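Local coordinates for protein ribose-phosphate pyrophosphokinase (PDB 4TWB) that transfers the pyrophosphoryl group of ATP to the 1-hydroxyl of ribose 5-phosphate, making PRPP as a magnesium-dependent homodimer, at residues 1-9 against 22-30. Residues are numbered along the deposited sequence; the frame is centred on the assembly and turned at random.
Sequences MIIIGGSAT and IPLVKVENK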
loop_
_atom_site.group_PDB
_atom_site.type_symbol
_atom_site.label_atom_id
_atom_site.label_comp_id
_atom_site.label_asym_id
_atom_site.label_seq_id
_atom_site.Cartn_x
_atom_site.Cartn_y
_atom_site.Cartn_z
ATOM N N MET A 1 12.856 15.476 22.633
ATOM C CA MET A 1 12.978 14.501 21.552
ATOM C C MET A 1 12.531 13.116 21.980
ATOM O O MET A 1 12.891 12.657 23.065
ATOM C CB MET A 1 14.422 14.401 21.067
ATOM C CG MET A 1 14.835 15.490 20.111
ATOM S SD MET A 1 16.306 14.995 19.190
ATOM C CE MET A 1 15.610 13.726 18.154
ATOM N N ILE A 2 11.756 12.452 21.121
ATOM C CA ILE A 2 11.428 11.042 21.335
ATOM C C ILE A 2 11.443 10.246 20.035
ATOM O O ILE A 2 11.336 10.802 18.939
ATOM C CB ILE A 2 10.071 10.838 22.034
ATOM C CG1 ILE A 2 8.927 11.248 21.116
ATOM C CG2 ILE A 2 10.006 11.619 23.331
ATOM C CD1 ILE A 2 7.586 10.952 21.715
ATOM N N ILE A 3 11.582 8.936 20.181
ATOM C CA ILE A 3 11.631 8.038 19.047
ATOM C C ILE A 3 10.324 7.281 18.999
ATOM O O ILE A 3 9.919 6.667 19.990
ATOM C CB ILE A 3 12.763 6.998 19.203
ATOM C CG1 ILE A 3 14.128 7.674 19.122
ATOM C CG2 ILE A 3 12.638 5.920 18.148
ATOM C CD1 ILE A 3 15.250 6.776 19.562
ATOM N N ILE A 4 9.659 7.323 17.852
ATOM C CA ILE A 4 8.474 6.508 17.662
ATOM C C ILE A 4 8.794 5.406 16.692
ATOM O O ILE A 4 9.165 5.675 15.560
ATOM C CB ILE A 4 7.279 7.316 17.122
ATOM C CG1 ILE A 4 6.883 8.411 18.116
ATOM C CG2 ILE A 4 6.103 6.390 16.884
ATOM C CD1 ILE A 4 5.874 9.377 17.581
ATOM N N GLY A 5 8.641 4.166 17.144
ATOM C CA GLY A 5 8.836 3.013 16.288
ATOM C C GLY A 5 7.582 2.610 15.537
ATOM O O GLY A 5 6.565 2.255 16.141
ATOM N N GLY A 6 7.650 2.654 14.213
ATOM C CA GLY A 6 6.520 2.263 13.391
ATOM C C GLY A 6 6.248 0.775 13.419
ATOM O O GLY A 6 6.720 0.054 14.300
ATOM N N SER A 7 5.475 0.320 12.442
ATOM C CA SER A 7 5.123 -1.086 12.308
ATOM C C SER A 7 6.250 -1.924 11.728
ATOM O O SER A 7 6.192 -3.159 11.751
ATOM C CB SER A 7 3.911 -1.221 11.393
ATOM O OG SER A 7 4.164 -0.630 10.130
ATOM N N ALA A 8 7.258 -1.244 11.181
ATOM C CA ALA A 8 8.390 -1.907 10.531
ATOM C C ALA A 8 9.720 -1.227 10.866
ATOM O O ALA A 8 10.236 -0.392 10.127
ATOM C CB ALA A 8 8.183 -1.982 9.021
ATOM N N THR A 9 10.250 -1.585 12.022
ATOM C CA THR A 9 11.569 -1.177 12.442
ATOM C C THR A 9 12.244 -2.523 12.536
ATOM O O THR A 9 11.571 -3.527 12.801
ATOM C CB THR A 9 11.519 -0.573 13.839
ATOM O OG1 THR A 9 11.417 -1.625 14.808
ATOM C CG2 THR A 9 10.323 0.339 13.972
ATOM N N ILE A 22 17.319 8.431 24.152
ATOM C CA ILE A 22 16.065 9.127 23.937
ATOM C C ILE A 22 14.985 8.096 24.246
ATOM O O ILE A 22 15.171 6.901 23.991
ATOM C CB ILE A 22 15.958 9.596 22.477
ATOM C CG1 ILE A 22 16.718 10.902 22.272
ATOM C CG2 ILE A 22 14.527 9.797 22.072
ATOM C CD1 ILE A 22 16.459 11.535 20.915
ATOM N N PRO A 23 13.864 8.540 24.818
ATOM C CA PRO A 23 12.797 7.598 25.179
ATOM C C PRO A 23 12.123 6.991 23.943
ATOM O O PRO A 23 11.943 7.683 22.936
ATOM C CB PRO A 23 11.802 8.473 25.954
ATOM C CG PRO A 23 12.535 9.768 26.257
ATOM C CD PRO A 23 13.522 9.932 25.158
ATOM N N LEU A 24 11.755 5.716 24.027
ATOM C CA LEU A 24 11.161 5.020 22.897
ATOM C C LEU A 24 9.665 4.743 23.077
ATOM O O LEU A 24 9.246 4.084 24.038
ATOM C CB LEU A 24 11.902 3.709 22.632
ATOM C CG LEU A 24 11.270 2.763 21.609
ATOM C CD1 LEU A 24 11.178 3.399 20.228
ATOM C CD2 LEU A 24 12.047 1.464 21.547
ATOM N N VAL A 25 8.871 5.232 22.127
ATOM C CA VAL A 25 7.430 5.001 22.108
ATOM C C VAL A 25 7.045 4.157 20.895
ATOM O O VAL A 25 7.261 4.568 19.754
ATOM C CB VAL A 25 6.682 6.333 22.045
ATOM C CG1 VAL A 25 5.233 6.111 21.667
ATOM C CG2 VAL A 25 6.803 7.061 23.373
ATOM N N LYS A 26 6.477 2.979 21.138
ATOM C CA LYS A 26 6.080 2.086 20.043
ATOM C C LYS A 26 4.638 2.292 19.555
ATOM O O LYS A 26 3.694 2.318 20.353
ATOM C CB LYS A 26 6.303 0.614 20.421
ATOM C CG LYS A 26 7.770 0.201 20.444
ATOM C CD LYS A 26 7.959 -1.153 19.781
ATOM C CE LYS A 26 9.434 -1.428 19.487
ATOM N NZ LYS A 26 9.645 -2.445 18.404
ATOM N N VAL A 27 4.480 2.430 18.238
ATOM C CA VAL A 27 3.159 2.539 17.608
ATOM C C VAL A 27 2.362 1.231 17.714
ATOM O O VAL A 27 2.858 0.148 17.403
ATOM C CB VAL A 27 3.272 2.937 16.120
ATOM C CG1 VAL A 27 2.055 2.479 15.347
ATOM C CG2 VAL A 27 3.449 4.425 15.981
ATOM N N GLU A 28 1.123 1.338 18.171
ATOM C CA GLU A 28 0.231 0.186 18.212
ATOM C C GLU A 28 -0.279 -0.064 16.796
ATOM O O GLU A 28 -0.762 0.854 16.116
ATOM C CB GLU A 28 -0.933 0.443 19.175
ATOM C CG GLU A 28 -1.833 -0.760 19.426
ATOM C CD GLU A 28 -3.046 -0.422 20.307
ATOM O OE1 GLU A 28 -3.083 0.683 20.908
ATOM O OE2 GLU A 28 -3.961 -1.274 20.394
ATOM N N ASN A 29 -0.155 -1.299 16.330
ATOM C CA ASN A 29 -0.560 -1.581 14.967
ATOM C C ASN A 29 -1.035 -3.016 14.782
ATOM O O ASN A 29 -0.385 -3.957 15.239
ATOM C CB ASN A 29 0.574 -1.240 13.997
ATOM C CG ASN A 29 1.387 -2.450 13.597
ATOM O OD1 ASN A 29 2.396 -2.781 14.239
ATOM N ND2 ASN A 29 0.956 -3.121 12.522
ATOM N N LYS A 30 -2.191 -3.175 14.135
ATOM C CA LYS A 30 -2.732 -4.499 13.831
ATOM C C LYS A 30 -3.372 -4.504 12.453
ATOM O O LYS A 30 -3.538 -3.453 11.833
ATOM C CB LYS A 30 -3.754 -4.952 14.889
ATOM C CG LYS A 30 -4.764 -3.882 15.307
ATOM C CD LYS A 30 -6.011 -4.497 15.974
ATOM C CE LYS A 30 -7.073 -3.429 16.280
ATOM N NZ LYS A 30 -8.447 -3.974 16.420
#
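The backbone N-H and C=O groups of Ile-3 and Gly-5 bond to Pro-23, Val-25 and Val-27 in a parallel ladder of four hydrogen bonds. The shortest runs from Val-25 N to Ile-3 O at 2.8 Å. The bond from Gly-5 N to Val-25 O is 3.0 Å and more bent, with the donor tilted 28° from the carbonyl plane. Packing is close around the buried Ile-3, Ile-4 and Val-27. Ile-3 CG2 lies anti to its backbone N (CG1 at chi1 -68°), which brings it within 3.6 Å of Leu-24 CD1. Ile-4, on the other face from Ile-3, brings CG2 to Val-27 CG2 at 3.4 Å. Met-1, Pro-23 and Lys-26 form the solvent side. There Ile-22 CD1 meets Met-1 CB at 3.5 Å, and Lys-26 has a weak, long ion pair to Asp-13. The far end is looser. Asn-29 CG is 3.6 Å from Ser-7 CB; Ser-7 OG is hydrogen-bonded to Glu-66 OE2 and Gln-54 OE1. With an alanine at Asn-29 the amide is gone, and a gap is likely to open beside Ser-7 CB. The contact joins both strands of a right-handed beta-alpha-beta unit in the N-terminal domain. Helix 12-20 packs on Ile-3 and Leu-24, helix 60-76 on Ile-4 and Asn-29, and strand 49-53 flanks strand 2-5.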